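Local coordinates for protein nucleoporin NUP82 (Saccharomyces cerevisiae, PDB 3PBP) that serves as a structural component of the nuclear pore complex, with an N-terminal beta-propeller domain that takes part in the interaction with the nucleoporin NUP116, at residues Phe112-Asp117 and Val144-Asp149; Asn312-Val317 and Met387-Thr392. The protein carries 1 engineered substitution. All coordinates share one frame; numbering follows the deposited sequence.

Contact 1: residues Phe112-Asp117 and Val144-Asp149; sequences FHYSID and VLKEDD
Lys146 reaches from the end of strand 141-146 to Tyr114 near the end of strand 110-115. From CB, CG stands anti to the carbonyl carbon (chi1 -71°), and the chain is extended beyond it, which brings CE and NZ to the other segment. CE is the first atom to make contact, lying 4.3 Å from Ile116 CG2 and 3.8 Å from Tyr114 OH. NZ then gives a hydrogen bond to Tyr114 OH at 3.0 Å. Tyr114 and Lys146 extend toward each other, and amine and hydroxyl meet at their ends. The amine sits obliquely to the phenol ring, with NZ 4.0 Å from Tyr114 CZ. The same hydroxyl is hydrogen-bonded to Glu119 OE1. Phe154 meets the Tyr114 ring with the planes at about 45°. A phenylalanine in place of Tyr114 would probably leave both the Lys146 amine and the Glu119 carboxylate without their shared hydroxyl. All three touching residues are buried. Through its two hydrogen bonds the hydroxyl links the buried amine to the carboxylate of Glu119, an arrangement that probably eases the cost of placing the lysine charge between two neighbouring sheets.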
ATOM      1  N   PHE A 112       4.504 -10.289  21.365  1.00 57.18           N
ATOM      2  CA  PHE A 112       4.266 -11.079  20.156  1.00 55.42           C
ATOM      3  C   PHE A 112       5.546 -11.406  19.411  1.00 55.93           C
ATOM      4  O   PHE A 112       6.499 -10.612  19.410  1.00 55.54           O
ATOM      5  CB  PHE A 112       3.325 -10.294  19.235  1.00 53.90           C
ATOM      6  CG  PHE A 112       3.149 -10.895  17.866  1.00 51.92           C
ATOM      7  CD1 PHE A 112       2.143 -11.828  17.622  1.00 50.19           C
ATOM      8  CD2 PHE A 112       3.963 -10.492  16.808  1.00 50.08           C
ATOM      9  CE1 PHE A 112       1.942 -12.347  16.357  1.00 46.54           C
ATOM     10  CE2 PHE A 112       3.773 -11.006  15.538  1.00 48.97           C
ATOM     11  CZ  PHE A 112       2.754 -11.941  15.312  1.00 47.92           C
ATOM     12  N   HIS A 113       5.564 -12.576  18.775  1.00 54.95           N
ATOM     13  CA  HIS A 113       6.727 -12.977  18.002  1.00 55.64           C
ATOM     14  C   HIS A 113       6.299 -13.718  16.750  1.00 56.72           C
ATOM     15  O   HIS A 113       5.275 -14.404  16.741  1.00 57.35           O
ATOM     16  CB  HIS A 113       7.657 -13.874  18.806  1.00 54.59           C
ATOM     17  CG  HIS A 113       8.834 -14.358  18.018  1.00 55.82           C
ATOM     18  ND1 HIS A 113       9.987 -13.614  17.867  1.00 55.96           N
ATOM     19  CD2 HIS A 113       9.014 -15.486  17.288  1.00 55.42           C
ATOM     20  CE1 HIS A 113      10.826 -14.265  17.079  1.00 56.53           C
ATOM     21  NE2 HIS A 113      10.259 -15.402  16.713  1.00 56.24           N
ATOM     22  N   TYR A 114       7.088 -13.579  15.691  1.00 57.60           N
ATOM     23  CA  TYR A 114       6.778 -14.247  14.432  1.00 58.01           C
ATOM     24  C   TYR A 114       8.034 -14.423  13.587  1.00 60.62           C
ATOM     25  O   TYR A 114       8.882 -13.517  13.512  1.00 60.12           O
ATOM     26  CB  TYR A 114       5.760 -13.436  13.635  1.00 55.68           C
ATOM     27  CG  TYR A 114       5.545 -13.956  12.237  1.00 53.33           C
ATOM     28  CD1 TYR A 114       4.688 -15.025  11.991  1.00 51.33           C
ATOM     29  CD2 TYR A 114       6.247 -13.411  11.161  1.00 52.91           C
ATOM     30  CE1 TYR A 114       4.537 -15.540  10.709  1.00 50.48           C
ATOM     31  CE2 TYR A 114       6.109 -13.922   9.874  1.00 51.71           C
ATOM     32  CZ  TYR A 114       5.255 -14.985   9.653  1.00 51.35           C
ATOM     33  OH  TYR A 114       5.143 -15.490   8.376  1.00 50.74           O
ATOM     34  N   SER A 115       8.145 -15.602  12.968  1.00 61.80           N
ATOM     35  CA  SER A 115       9.261 -15.936  12.085  1.00 61.82           C
ATOM     36  C   SER A 115       8.645 -16.531  10.834  1.00 61.94           C
ATOM     37  O   SER A 115       7.621 -17.211  10.900  1.00 60.83           O
ATOM     38  CB  SER A 115      10.204 -16.956  12.737  1.00 63.65           C
ATOM     39  OG  SER A 115      11.325 -17.238  11.904  1.00 63.41           O
ATOM     40  N   ILE A 116       9.253 -16.267   9.687  1.00 64.18           N
ATOM     41  CA  ILE A 116       8.708 -16.790   8.449  1.00 68.07           C
ATOM     42  C   ILE A 116       8.872 -18.306   8.415  1.00 71.52           C
ATOM     43  O   ILE A 116       8.146 -19.010   7.701  1.00 71.95           O
ATOM     44  CB  ILE A 116       9.388 -16.142   7.225  1.00 65.98           C
ATOM     45  CG1 ILE A 116      10.893 -16.360   7.285  1.00 65.13           C
ATOM     46  CG2 ILE A 116       9.094 -14.657   7.204  1.00 66.80           C
ATOM     47  CD1 ILE A 116      11.628 -15.726   6.133  1.00 64.08           C
ATOM     48  N   ASP A 117       9.815 -18.802   9.212  1.00 75.10           N
ATOM     49  CA  ASP A 117      10.075 -20.236   9.292  1.00 78.22           C
ATOM     50  C   ASP A 117       8.909 -20.947   9.978  1.00 80.75           C
ATOM     51  O   ASP A 117       8.856 -22.174  10.015  1.00 82.08           O
ATOM     52  CB  ASP A 117      11.364 -20.492  10.076  1.00 77.61           C
ATOM     53  CG  ASP A 117      12.529 -19.662   9.568  1.00 78.15           C
ATOM     54  OD1 ASP A 117      12.826 -19.729   8.354  1.00 79.66           O
ATOM     55  OD2 ASP A 117      13.147 -18.945  10.380  1.00 76.38           O
ATOM     56  N   VAL A 144       2.306  -6.489   7.633  1.00 48.19           N
ATOM     57  CA  VAL A 144       3.583  -6.976   7.132  1.00 47.28           C
ATOM     58  C   VAL A 144       3.627  -7.173   5.622  1.00 47.75           C
ATOM     59  O   VAL A 144       2.820  -7.917   5.062  1.00 49.37           O
ATOM     60  CB  VAL A 144       3.960  -8.318   7.843  1.00 46.12           C
ATOM     61  CG1 VAL A 144       5.307  -8.822   7.346  1.00 45.06           C
ATOM     62  CG2 VAL A 144       3.993  -8.112   9.358  1.00 43.65           C
ATOM     63  N   LEU A 145       4.569  -6.498   4.971  1.00 47.75           N
ATOM     64  CA  LEU A 145       4.758  -6.629   3.529  1.00 49.55           C
ATOM     65  C   LEU A 145       5.976  -7.532   3.288  1.00 51.11           C
ATOM     66  O   LEU A 145       7.058  -7.284   3.839  1.00 51.05           O
ATOM     67  CB  LEU A 145       5.014  -5.261   2.887  1.00 47.64           C
ATOM     68  CG  LEU A 145       5.495  -5.331   1.437  1.00 46.33           C
ATOM     69  CD1 LEU A 145       4.316  -5.703   0.549  1.00 46.07           C
ATOM     70  CD2 LEU A 145       6.092  -4.004   1.007  1.00 47.53           C
ATOM     71  N   LYS A 146       5.806  -8.574   2.476  1.00 52.94           N
ATOM     72  CA  LYS A 146       6.920  -9.491   2.179  1.00 55.62           C
ATOM     73  C   LYS A 146       7.442  -9.333   0.736  1.00 56.44           C
ATOM     74  O   LYS A 146       6.810  -8.656  -0.078  1.00 56.31           O
ATOM     75  CB  LYS A 146       6.473 -10.941   2.424  1.00 55.06           C
ATOM     76  CG  LYS A 146       6.279 -11.284   3.895  1.00 54.95           C
ATOM     77  CD  LYS A 146       5.594 -12.633   4.078  1.00 53.26           C
ATOM     78  CE  LYS A 146       5.513 -13.009   5.550  1.00 53.08           C
ATOM     79  NZ  LYS A 146       4.547 -14.106   5.776  1.00 52.94           N
ATOM     80  N   GLU A 147       8.594  -9.936   0.426  1.00 58.04           N
ATOM     81  CA  GLU A 147       9.150  -9.874  -0.932  1.00 59.56           C
ATOM     82  C   GLU A 147       8.070 -10.365  -1.884  1.00 60.29           C
ATOM     83  O   GLU A 147       8.046 -10.035  -3.070  1.00 58.78           O
ATOM     84  CB  GLU A 147      10.370 -10.770  -1.049  1.00 61.70           C
ATOM     85  CG  GLU A 147      11.543 -10.288  -0.239  1.00 67.04           C
ATOM     86  CD  GLU A 147      11.865  -8.837  -0.521  1.00 70.41           C
ATOM     87  OE1 GLU A 147      11.867  -8.455  -1.716  1.00 72.18           O
ATOM     88  OE2 GLU A 147      12.121  -8.079   0.446  1.00 73.00           O
ATOM     89  N   ASP A 148       7.182 -11.171  -1.311  1.00 61.98           N
ATOM     90  CA  ASP A 148       6.017 -11.763  -1.954  1.00 63.08           C
ATOM     91  C   ASP A 148       5.143 -10.744  -2.676  1.00 63.73           C
ATOM     92  O   ASP A 148       4.518 -11.054  -3.689  1.00 63.07           O
ATOM     93  CB  ASP A 148       5.133 -12.368  -0.876  1.00 64.30           C
ATOM     94  CG  ASP A 148       5.067 -13.835  -0.946  1.00 66.72           C
ATOM     95  OD1 ASP A 148       5.216 -14.356  -2.064  1.00 69.33           O
ATOM     96  OD2 ASP A 148       4.851 -14.466   0.113  1.00 68.65           O
ATOM     97  N   ASP A 149       5.089  -9.543  -2.095  1.00 64.22           N
ATOM     98  CA  ASP A 149       4.241  -8.433  -2.532  1.00 64.67           C
ATOM     99  C   ASP A 149       2.928  -8.755  -1.820  1.00 64.02           C
ATOM    100  O   ASP A 149       1.874  -8.181  -2.072  1.00 65.46           O
ATOM    101  CB  ASP A 149       4.049  -8.398  -4.052  1.00 65.82           C
ATOM    102  CG  ASP A 149       5.261  -7.848  -4.776  1.00 67.46           C
ATOM    103  OD1 ASP A 149       5.855  -6.864  -4.270  1.00 66.09           O
ATOM    104  OD2 ASP A 149       5.609  -8.395  -5.850  1.00 68.88           O
TER

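Contact 2: residues Asn312-Val317 and Met387-Thr392; sequences NEIVCV and MSWAST
Ile314 and Trp389 meet through their far ends. The CD1 methyl of Ile314 reaches the six-membered part of the indole, where CZ3 and CH2 are its nearest atoms. The modelled spacing there is too short for two carbons, so the pair shows which groups meet but not how tightly. The methyl approaches the ring obliquely. Ala390 adds a looser contact, with its CB 4.5 Å from Ile314 CD1. This same CB lies 4.0 Å above the plane of the Trp389 ring, offset toward its rim. With CG1 anti to the carbonyl carbon (chi1 -73°) and the chain extended beyond it, Ile314 CD1 projects from the strand toward the helix. At a chi1 of 49° the Trp389 indole is turned from the helix toward the strand.

Further out, Phe386 and Phe410 pack on the indole, their planes at about 25° and 80° to it. Leu326 of strand 323-329 also touches Trp389, and Ile307 touches both Ile314 and Ala390. Within the first turns of helix 387-399, Ser391 OG gives a 2.7 Å hydrogen bond to Met387 O. Strand 313-319 lies between strands 299-306 and 323-329 of its sheet, while the helix connects strands 380-385 and 413-419 of the next. The contact is apolar packing between adjacent blades of a beta-propeller, made by a helix inserted between two strands of one blade.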
ATOM      1  N   ASN A 312      -7.784  15.770   5.913  1.00 69.32           N
ATOM      2  CA  ASN A 312      -7.350  16.222   4.595  1.00 67.42           C
ATOM      3  C   ASN A 312      -5.829  16.025   4.498  1.00 66.11           C
ATOM      4  O   ASN A 312      -5.071  16.481   5.360  1.00 64.20           O
ATOM      5  CB  ASN A 312      -7.744  17.689   4.359  1.00 67.56           C
ATOM      6  CG  ASN A 312      -9.237  17.854   4.029  1.00 68.18           C
ATOM      7  OD1 ASN A 312      -9.782  17.178   3.147  1.00 66.26           O
ATOM      8  ND2 ASN A 312      -9.895  18.761   4.734  1.00 68.13           N
ATOM      9  N   GLU A 313      -5.395  15.333   3.444  1.00 64.40           N
ATOM     10  CA  GLU A 313      -3.980  15.016   3.255  1.00 63.14           C
ATOM     11  C   GLU A 313      -3.415  15.181   1.850  1.00 61.64           C
ATOM     12  O   GLU A 313      -4.140  15.346   0.864  1.00 62.76           O
ATOM     13  CB  GLU A 313      -3.738  13.569   3.660  1.00 63.45           C
ATOM     14  CG  GLU A 313      -4.777  12.651   3.049  1.00 64.24           C
ATOM     15  CD  GLU A 313      -4.382  11.202   3.085  1.00 64.78           C
ATOM     16  OE1 GLU A 313      -3.777  10.778   4.084  1.00 64.17           O
ATOM     17  OE2 GLU A 313      -4.696  10.481   2.112  1.00 66.99           O
ATOM     18  N   ILE A 314      -2.095  15.093   1.784  1.00 58.60           N
ATOM     19  CA  ILE A 314      -1.372  15.194   0.543  1.00 57.34           C
ATOM     20  C   ILE A 314      -0.536  13.935   0.438  1.00 56.54           C
ATOM     21  O   ILE A 314       0.112  13.529   1.403  1.00 55.39           O
ATOM     22  CB  ILE A 314      -0.455  16.435   0.531  1.00 58.78           C
ATOM     23  CG1 ILE A 314      -1.302  17.695   0.384  1.00 58.92           C
ATOM     24  CG2 ILE A 314       0.543  16.358  -0.624  1.00 57.57           C
ATOM     25  CD1 ILE A 314      -0.498  18.940   0.538  1.00 61.26           C
ATOM     26  N   VAL A 315      -0.569  13.303  -0.729  1.00 56.27           N
ATOM     27  CA  VAL A 315       0.203  12.093  -0.945  1.00 56.55           C
ATOM     28  C   VAL A 315       1.514  12.499  -1.583  1.00 58.05           C
ATOM     29  O   VAL A 315       1.510  13.224  -2.567  1.00 58.82           O
ATOM     30  CB  VAL A 315      -0.523  11.115  -1.881  1.00 54.89           C
ATOM     31  CG1 VAL A 315       0.320   9.866  -2.074  1.00 53.51           C
ATOM     32  CG2 VAL A 315      -1.883  10.759  -1.303  1.00 54.09           C
ATOM     33  N   CYS A 316       2.633  12.054  -1.021  1.00 59.60           N
ATOM     34  CA  CYS A 316       3.927  12.403  -1.582  1.00 61.11           C
ATOM     35  C   CYS A 316       4.655  11.173  -2.096  1.00 61.35           C
ATOM     36  O   CYS A 316       4.708  10.147  -1.412  1.00 61.79           O
ATOM     37  CB  CYS A 316       4.793  13.112  -0.538  1.00 63.23           C
ATOM     38  SG  CYS A 316       6.454  13.575  -1.149  1.00 66.89           S
ATOM     39  N   VAL A 317       5.210  11.281  -3.303  1.00 61.32           N
ATOM     40  CA  VAL A 317       5.947  10.181  -3.920  1.00 61.22           C
ATOM     41  C   VAL A 317       7.362  10.574  -4.379  1.00 62.67           C
ATOM     42  O   VAL A 317       7.561  11.633  -4.978  1.00 63.66           O
ATOM     43  CB  VAL A 317       5.175   9.620  -5.122  1.00 59.23           C
ATOM     44  CG1 VAL A 317       5.879   8.394  -5.663  1.00 58.91           C
ATOM     45  CG2 VAL A 317       3.755   9.271  -4.705  1.00 59.24           C
HETATM   46  N   MSE A 387       2.856  24.440   3.844  1.00 83.49           N
HETATM   47  CA  MSE A 387       1.728  25.052   4.538  1.00 85.90           C
HETATM   48  C   MSE A 387       1.428  26.431   3.957  1.00 84.70           C
HETATM   49  O   MSE A 387       0.428  27.060   4.309  1.00 83.97           O
HETATM   50  CB  MSE A 387       2.015  25.169   6.038  1.00 89.97           C
HETATM   51  CG  MSE A 387       1.752  23.886   6.808  1.00 96.20           C
HETATM   52 SE   MSE A 387      -0.098  23.251   6.612  1.00105.81          SE
HETATM   53  CE  MSE A 387      -0.935  24.249   8.056  1.00103.10           C
ATOM     54  N   SER A 388       2.314  26.891   3.072  1.00 83.87           N
ATOM     55  CA  SER A 388       2.176  28.183   2.403  1.00 81.64           C
ATOM     56  C   SER A 388       0.861  28.134   1.652  1.00 80.84           C
ATOM     57  O   SER A 388       0.031  29.037   1.764  1.00 80.69           O
ATOM     58  CB  SER A 388       3.318  28.394   1.401  1.00 81.32           C
ATOM     59  OG  SER A 388       4.547  27.873   1.896  1.00 81.85           O
ATOM     60  N   TRP A 389       0.675  27.056   0.894  1.00 79.89           N
ATOM     61  CA  TRP A 389      -0.535  26.864   0.108  1.00 78.77           C
ATOM     62  C   TRP A 389      -1.522  25.881   0.715  1.00 77.98           C
ATOM     63  O   TRP A 389      -2.732  26.049   0.577  1.00 77.64           O
ATOM     64  CB  TRP A 389      -0.182  26.405  -1.310  1.00 77.41           C
ATOM     65  CG  TRP A 389       0.791  25.266  -1.385  1.00 76.00           C
ATOM     66  CD1 TRP A 389       2.144  25.355  -1.509  1.00 75.76           C
ATOM     67  CD2 TRP A 389       0.476  23.864  -1.421  1.00 76.49           C
ATOM     68  NE1 TRP A 389       2.696  24.099  -1.630  1.00 76.00           N
ATOM     69  CE2 TRP A 389       1.694  23.166  -1.578  1.00 76.03           C
ATOM     70  CE3 TRP A 389      -0.718  23.129  -1.337  1.00 75.35           C
ATOM     71  CZ2 TRP A 389       1.752  21.768  -1.655  1.00 75.03           C
ATOM     72  CZ3 TRP A 389      -0.656  21.740  -1.414  1.00 72.98           C
ATOM     73  CH2 TRP A 389       0.570  21.078  -1.571  1.00 73.17           C
ATOM     74  N   ALA A 390      -1.005  24.860   1.388  1.00 77.72           N
ATOM     75  CA  ALA A 390      -1.857  23.838   1.991  1.00 77.99           C
ATOM     76  C   ALA A 390      -2.894  24.389   2.955  1.00 77.85           C
ATOM     77  O   ALA A 390      -4.022  23.909   2.992  1.00 77.98           O
ATOM     78  CB  ALA A 390      -1.008  22.804   2.690  1.00 77.79           C
ATOM     79  N   SER A 391      -2.511  25.394   3.736  1.00 77.80           N
ATOM     80  CA  SER A 391      -3.417  25.994   4.707  1.00 77.12           C
ATOM     81  C   SER A 391      -4.614  26.641   4.024  1.00 76.79           C
ATOM     82  O   SER A 391      -5.729  26.601   4.536  1.00 76.78           O
ATOM     83  CB  SER A 391      -2.673  27.023   5.556  1.00 77.23           C
ATOM     84  OG  SER A 391      -2.046  27.991   4.740  1.00 77.97           O
ATOM     85  N   THR A 392      -4.378  27.234   2.862  1.00 76.69           N
ATOM     86  CA  THR A 392      -5.441  27.878   2.102  1.00 76.91           C
ATOM     87  C   THR A 392      -6.297  26.815   1.430  1.00 77.23           C
ATOM     88  O   THR A 392      -7.524  26.947   1.337  1.00 78.57           O
ATOM     89  CB  THR A 392      -4.867  28.773   1.009  1.00 76.96           C
ATOM     90  OG1 THR A 392      -3.955  29.709   1.594  1.00 77.48           O
ATOM     91  CG2 THR A 392      -5.980  29.512   0.296  1.00 76.53           C
TER

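In the fold
Contact 1 and contact 2 are both buried, yet they lie on opposite sides of the centre of the chain. Their centres are 33 Å apart and their nearest atoms about 14 Å apart. They share no strand or helix, and contact 1 closes along the chain before contact 2 opens. Each joins two successive sheets of the propeller. Contact 1 links an outermost strand of one sheet to a non-edge strand of the next, through a polar bond with a little aliphatic packing. Contact 2 sets a strand flanked on both sides in its sheet against a helix, with apolar side chains alone crossing between the segments. Neighbouring blades are thus joined by different chemistry in the two places.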